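PDB 6TO1: minor fimbrium subunit Mfa5 from Porphyromonas gingivalis ATCC 33277, which serves as an accessory subunit of the minor fimbriae, surface pili that mediate biofilm formation and adhesion to host cells and other oral bacteria. Local coordinates for residues Val90-Tyr95 and Leu519-Pro524; Asp112-Ile117 and Glu464-Tyr469. One frame throughout, in Å; residues are numbered along the deposited sequence. Where two conformers were deposited one is given.

Contact 1. Residues Val90-Tyr95 and Leu519-Pro524; sequences VAVDKY and LIFPRP
Val-90-Tyr-95 and Leu-519-Pro-524 run in nearly the same direction, 13° apart, with CA atoms 5.7 Å apart at Asp-93 and Phe-521, and they meet through side chains without direct backbone bonds. This is an edge of a beta sandwich: strand 90-98 pairs with strand 110-119 in one sheet, strand 517-520 with strand 501-510 in the other. Val-92 lies over one face of the Phe-521 ring, its CB 3.8 Å from the centroid and offset toward the rim, a CH-pi contact. Its CG2 reaches back to Ile-520 O, while CG1 and Val-90 CG1 pack on Leu-519 CD1. At the ring edge, Asp-93 O comes to 3.4 Å from Phe-521 CD1. Lys-94 leaves its strand with CG anti to the backbone N (chi1 179°) and stays extended, crossing the Pro-524 side chain at about a right angle, with CE 3.6 Å from Pro-524 CD. Its NZ is covalently joined to Asn-501 CG, the intramolecular isopeptide that staples the two sheets; Asp-415 touches the lysine, consistent with the acidic neighbour usual at such links. One water accepts from Lys-94 NZ at 2.9 Å and donates to Pro-522 O at 2.8 Å.

Contact 2. Residues Asp112-Ile117 and Glu464-Tyr469; sequences DVTLKI and EATITY
Thr-114 OG1 and Thr-468 OG1 share a short hydrogen bond of 2.6 Å; either hydroxyl could be the donor. Both oxygens stand anti to their own carbonyl carbon (chi1 -71° and -61°), which brings them together across a non-hydrogen-bonded pair whose CA atoms approach to 4.3 Å. On the same face, Lys-116 lies beside Thr-466, its CG 3.6 Å from Thr-466 CG2, and then bends at chi3. Its NZ makes at most a long salt bridge with Glu-464 OE2, 3.8 Å, and the glutamate has two deposited conformers; the amine also has a weak hydrogen bond to Tyr-95 OH. The strands run antiparallel through the middle of a beta-sandwich sheet, with strand 90-98 flanking 110-119 on its other edge. Val-113 with Tyr-469, Leu-115 with Ile-467 and Ile-117 with Ala-465 form the hydrogen-bonded pairs, each closed by two N-H...O bonds; that from Val-113 N to Tyr-469 O measures 2.8 Å. These six residues send their side chains to the buried face, toward the opposing sheet, where Trp-454 covers Ile-117, Ala-465 and Ile-467. Val-113 CB sits over one face of the Tyr-469 ring, 4.1 Å from its centroid, offset toward the rim, and the two side chains point the same way. Leu-115 CD1 reaches Tyr-469 CE2 obliquely at 3.8 Å. The phenol ends inside the sandwich, where Tyr-469 OH is hydrogen-bonded to Asp-415 OD2.

In the fold
Both contacts build the same sandwich domain, and they share a sheet: strands 90-98 and 110-119 are antiparallel neighbours, tied by the backbone bonds of Asp-93 with Lys-116 and Tyr-95 with Thr-114. Contact 2 is the more buried and lies within that sheet, so its chemistry is a backbone ladder with one polar and one apolar side-chain face. Contact 1 lies at the sandwich edge, bringing the two sheets together through apolar packing, prolines, a bridging water and the covalent Lys-94 to Asn-501 link. Asp-415 of strand 408-417 relates them, touching Lys-94 of contact 1 and hydrogen-bonded to Tyr-469 of contact 2. Along the chain, contact 2 is nested within the loop closed by contact 1, which also holds the von Willebrand factor A domain.

Contact 1. Residues Val90-Tyr95 and Leu519-Pro524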
loop_
_atom_site.group_PDB
_atom_site.type_symbol
_atom_site.label_atom_id
_atom_site.label_comp_id
_atom_site.label_asym_id
_atom_site.label_seq_id
_atom_site.Cartn_x
_atom_site.Cartn_y
_atom_site.Cartn_z
ATOM N N VAL A 90 7.070 1.216 0.846
ATOM C CA VAL A 90 7.410 2.161 -0.208
ATOM C C VAL A 90 8.905 2.049 -0.466
ATOM O O VAL A 90 9.695 1.973 0.474
ATOM C CB VAL A 90 7.044 3.611 0.200
ATOM C CG1 VAL A 90 7.486 4.610 -0.867
ATOM C CG2 VAL A 90 5.553 3.728 0.463
ATOM N N ALA A 91 9.302 2.135 -1.735
ATOM C CA ALA A 91 10.715 2.149 -2.089
ATOM C C ALA A 91 10.901 3.113 -3.248
ATOM O O ALA A 91 9.972 3.354 -4.032
ATOM C CB ALA A 91 11.218 0.753 -2.470
ATOM N N VAL A 92 12.101 3.674 -3.345
ATOM C CA VAL A 92 12.387 4.644 -4.397
ATOM C C VAL A 92 13.580 4.148 -5.198
ATOM O O VAL A 92 14.418 3.417 -4.683
ATOM C CB VAL A 92 12.668 6.048 -3.843
ATOM C CG1 VAL A 92 11.437 6.593 -3.119
ATOM C CG2 VAL A 92 13.917 6.035 -2.949
ATOM N N ASP A 93 13.643 4.547 -6.465
ATOM C CA ASP A 93 14.758 4.200 -7.329
ATOM C C ASP A 93 14.949 5.348 -8.314
ATOM O O ASP A 93 14.023 6.100 -8.623
ATOM C CB ASP A 93 14.513 2.895 -8.076
ATOM C CG ASP A 93 15.798 2.255 -8.598
ATOM O OD1 ASP A 93 16.912 2.653 -8.197
ATOM O OD2 ASP A 93 15.672 1.357 -9.444
ATOM N N LYS A 94 16.156 5.428 -8.845
ATOM C CA LYS A 94 16.513 6.490 -9.770
ATOM C C LYS A 94 17.637 5.956 -10.637
ATOM O O LYS A 94 18.527 5.272 -10.140
ATOM C CB LYS A 94 16.931 7.750 -9.013
ATOM C CG LYS A 94 17.354 8.923 -9.908
ATOM C CD LYS A 94 17.758 10.127 -9.075
ATOM C CE LYS A 94 18.331 11.225 -9.971
ATOM N NZ LYS A 94 19.116 12.192 -9.167
ATOM N N TYR A 95 17.587 6.268 -11.929
ATOM C CA TYR A 95 18.666 5.841 -12.804
ATOM C C TYR A 95 18.705 6.724 -14.040
ATOM O O TYR A 95 17.695 7.308 -14.453
ATOM C CB TYR A 95 18.506 4.371 -13.205
ATOM C CG TYR A 95 17.068 3.999 -13.513
ATOM C CD1 TYR A 95 16.533 4.207 -14.771
ATOM C CD2 TYR A 95 16.245 3.450 -12.529
ATOM C CE1 TYR A 95 15.219 3.884 -15.054
ATOM C CE2 TYR A 95 14.938 3.107 -12.812
ATOM C CZ TYR A 95 14.432 3.325 -14.078
ATOM O OH TYR A 95 13.131 2.991 -14.382
ATOM N N LEU A 519 12.644 9.231 2.175
ATOM C CA LEU A 519 13.460 8.248 1.490
ATOM C C LEU A 519 14.354 8.992 0.507
ATOM O O LEU A 519 13.903 9.904 -0.186
ATOM C CB LEU A 519 12.625 7.223 0.746
ATOM C CG LEU A 519 11.875 6.164 1.574
ATOM C CD1 LEU A 519 10.958 5.422 0.640
ATOM C CD2 LEU A 519 12.855 5.243 2.238
ATOM N N ILE A 520 15.619 8.614 0.460
ATOM C CA ILE A 520 16.602 9.287 -0.389
ATOM C C ILE A 520 16.834 8.429 -1.622
ATOM O O ILE A 520 17.045 7.210 -1.523
ATOM C CB ILE A 520 17.904 9.560 0.375
ATOM C CG1 ILE A 520 17.631 10.573 1.496
ATOM C CG2 ILE A 520 18.991 10.112 -0.576
ATOM C CD1 ILE A 520 18.843 10.922 2.308
ATOM N N PHE A 521 16.773 9.052 -2.788
ATOM C CA PHE A 521 16.986 8.321 -4.024
ATOM C C PHE A 521 18.471 8.008 -4.249
ATOM O O PHE A 521 19.344 8.759 -3.823
ATOM C CB PHE A 521 16.494 9.136 -5.224
ATOM C CG PHE A 521 15.005 9.238 -5.345
ATOM C CD1 PHE A 521 14.315 8.425 -6.228
ATOM C CD2 PHE A 521 14.294 10.151 -4.588
ATOM C CE1 PHE A 521 12.918 8.527 -6.354
ATOM C CE2 PHE A 521 12.919 10.251 -4.698
ATOM C CZ PHE A 521 12.234 9.429 -5.581
ATOM N N PRO A 522 18.755 6.928 -4.967
ATOM C CA PRO A 522 20.119 6.670 -5.443
ATOM C C PRO A 522 20.620 7.764 -6.376
ATOM O O PRO A 522 19.850 8.563 -6.912
ATOM C CB PRO A 522 19.990 5.341 -6.196
ATOM C CG PRO A 522 18.643 4.800 -5.891
ATOM C CD PRO A 522 17.785 5.932 -5.458
ATOM N N ARG A 523 21.935 7.763 -6.581
ATOM C CA ARG A 523 22.636 8.844 -7.277
ATOM C C ARG A 523 23.282 8.330 -8.556
ATOM O O ARG A 523 24.372 7.733 -8.500
ATOM C CB ARG A 523 23.693 9.447 -6.350
ATOM C CG ARG A 523 23.128 10.181 -5.122
ATOM C CD ARG A 523 23.034 11.680 -5.356
ATOM N NE ARG A 523 24.362 12.309 -5.402
ATOM C CZ ARG A 523 25.069 12.645 -4.328
ATOM N NH1 ARG A 523 24.577 12.433 -3.119
ATOM N NH2 ARG A 523 26.268 13.190 -4.457
ATOM N N PRO A 524 22.672 8.557 -9.722
ATOM C CA PRO A 524 23.310 8.152 -10.977
ATOM C C PRO A 524 24.607 8.912 -11.235
ATOM O O PRO A 524 24.765 10.085 -10.866
ATOM C CB PRO A 524 22.252 8.484 -12.042
ATOM C CG PRO A 524 20.944 8.612 -11.290
ATOM C CD PRO A 524 21.355 9.182 -9.957
HETATM O O HOH W 1 19.753 11.293 -6.449
#

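Contact 2. Residues Asp112-Ile117 and Glu464-Tyr469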
loop_
_atom_site.group_PDB
_atom_site.type_symbol
_atom_site.label_atom_id
_atom_site.label_comp_id
_atom_site.label_asym_id
_atom_site.label_seq_id
_atom_site.Cartn_x
_atom_site.Cartn_y
_atom_site.Cartn_z
ATOM N N ASP A 112 18.433 9.865 -20.193
ATOM C CA ASP A 112 17.063 9.956 -19.709
ATOM C C ASP A 112 17.054 9.515 -18.247
ATOM O O ASP A 112 17.400 8.375 -17.937
ATOM C CB ASP A 112 16.124 9.100 -20.548
ATOM C CG ASP A 112 15.811 9.726 -21.899
ATOM O OD1 ASP A 112 15.600 10.951 -21.973
ATOM O OD2 ASP A 112 15.780 8.963 -22.878
ATOM N N VAL A 113 16.681 10.421 -17.361
ATOM C CA VAL A 113 16.734 10.182 -15.922
ATOM C C VAL A 113 15.323 9.872 -15.446
ATOM O O VAL A 113 14.402 10.661 -15.664
ATOM C CB VAL A 113 17.313 11.400 -15.184
ATOM C CG1 VAL A 113 17.242 11.201 -13.675
ATOM C CG2 VAL A 113 18.755 11.658 -15.638
ATOM N N THR A 114 15.155 8.746 -14.779
ATOM C CA THR A 114 13.855 8.355 -14.252
ATOM C C THR A 114 13.963 8.305 -12.736
ATOM O O THR A 114 14.936 7.761 -12.217
ATOM C CB THR A 114 13.414 6.993 -14.770
ATOM O OG1 THR A 114 13.081 7.077 -16.159
ATOM C CG2 THR A 114 12.154 6.519 -13.986
ATOM N N LEU A 115 12.990 8.902 -12.045
ATOM C CA LEU A 115 12.779 8.727 -10.613
ATOM C C LEU A 115 11.496 7.929 -10.443
ATOM O O LEU A 115 10.475 8.251 -11.067
ATOM C CB LEU A 115 12.665 10.067 -9.890
ATOM C CG LEU A 115 13.997 10.795 -9.688
ATOM C CD1 LEU A 115 14.326 11.487 -11.024
ATOM C CD2 LEU A 115 13.908 11.758 -8.546
ATOM N N LYS A 116 11.556 6.886 -9.621
ATOM C CA LYS A 116 10.479 5.910 -9.536
ATOM C C LYS A 116 10.157 5.625 -8.077
ATOM O O LYS A 116 11.061 5.438 -7.252
ATOM C CB LYS A 116 10.875 4.625 -10.236
ATOM C CG LYS A 116 9.821 3.527 -10.217
ATOM C CD LYS A 116 10.418 2.193 -10.677
ATOM C CE LYS A 116 10.592 2.111 -12.179
ATOM N NZ LYS A 116 11.246 0.831 -12.597
ATOM N N ILE A 117 8.864 5.603 -7.782
ATOM C CA ILE A 117 8.327 5.282 -6.468
ATOM C C ILE A 117 7.491 4.023 -6.643
ATOM O O ILE A 117 6.588 3.993 -7.486
ATOM C CB ILE A 117 7.464 6.428 -5.911
ATOM C CG1 ILE A 117 8.242 7.737 -5.856
ATOM C CG2 ILE A 117 6.955 6.039 -4.512
ATOM C CD1 ILE A 117 7.308 8.976 -5.640
ATOM N N GLU A 464 3.366 1.779 -9.250
ATOM C CA GLU A 464 4.594 2.547 -9.411
ATOM C C GLU A 464 4.262 3.888 -10.049
ATOM O O GLU A 464 3.384 3.971 -10.913
ATOM C CB GLU A 464 5.643 1.801 -10.254
ATOM C CG GLU A 464 5.337 1.667 -11.732
ATOM C CD GLU A 464 6.598 1.487 -12.585
ATOM O OE1 GLU A 464 6.756 2.203 -13.607
ATOM O OE2 GLU A 464 7.433 0.632 -12.231
ATOM N N ALA A 465 4.968 4.926 -9.609
ATOM C CA ALA A 465 4.856 6.273 -10.151
ATOM C C ALA A 465 6.236 6.704 -10.650
ATOM O O ALA A 465 7.262 6.385 -10.031
ATOM C CB ALA A 465 4.321 7.244 -9.098
ATOM N N THR A 466 6.271 7.379 -11.795
ATOM C CA THR A 466 7.558 7.755 -12.370
ATOM C C THR A 466 7.487 9.133 -13.004
ATOM O O THR A 466 6.427 9.593 -13.436
ATOM C CB THR A 466 8.029 6.767 -13.455
ATOM O OG1 THR A 466 7.030 6.697 -14.489
ATOM C CG2 THR A 466 8.287 5.426 -12.889
ATOM N N ILE A 467 8.628 9.819 -12.975
ATOM C CA ILE A 467 8.886 10.950 -13.845
ATOM C C ILE A 467 10.163 10.614 -14.599
ATOM O O ILE A 467 11.068 9.949 -14.072
ATOM C CB ILE A 467 9.037 12.302 -13.126
ATOM C CG1 ILE A 467 10.256 12.323 -12.221
ATOM C CG2 ILE A 467 7.756 12.655 -12.357
ATOM C CD1 ILE A 467 10.491 13.690 -11.623
ATOM N N THR A 468 10.230 11.080 -15.848
ATOM C CA THR A 468 11.406 10.894 -16.679
ATOM C C THR A 468 11.642 12.198 -17.436
ATOM O O THR A 468 10.700 12.779 -17.979
ATOM C CB THR A 468 11.231 9.747 -17.668
ATOM O OG1 THR A 468 11.014 8.525 -16.961
ATOM C CG2 THR A 468 12.468 9.603 -18.552
ATOM N N TYR A 469 12.894 12.643 -17.440
ATOM C CA TYR A 469 13.334 13.851 -18.132
ATOM C C TYR A 469 14.701 13.589 -18.738
ATOM O O TYR A 469 15.483 12.790 -18.219
ATOM C CB TYR A 469 13.388 15.067 -17.180
ATOM C CG TYR A 469 14.265 14.913 -15.955
ATOM C CD1 TYR A 469 15.596 15.310 -15.976
ATOM C CD2 TYR A 469 13.768 14.375 -14.758
ATOM C CE1 TYR A 469 16.416 15.175 -14.858
ATOM C CE2 TYR A 469 14.600 14.236 -13.627
ATOM C CZ TYR A 469 15.911 14.646 -13.677
ATOM O OH TYR A 469 16.748 14.537 -12.581
HETATM O O HOH W 2 9.247 -0.734 -13.131
#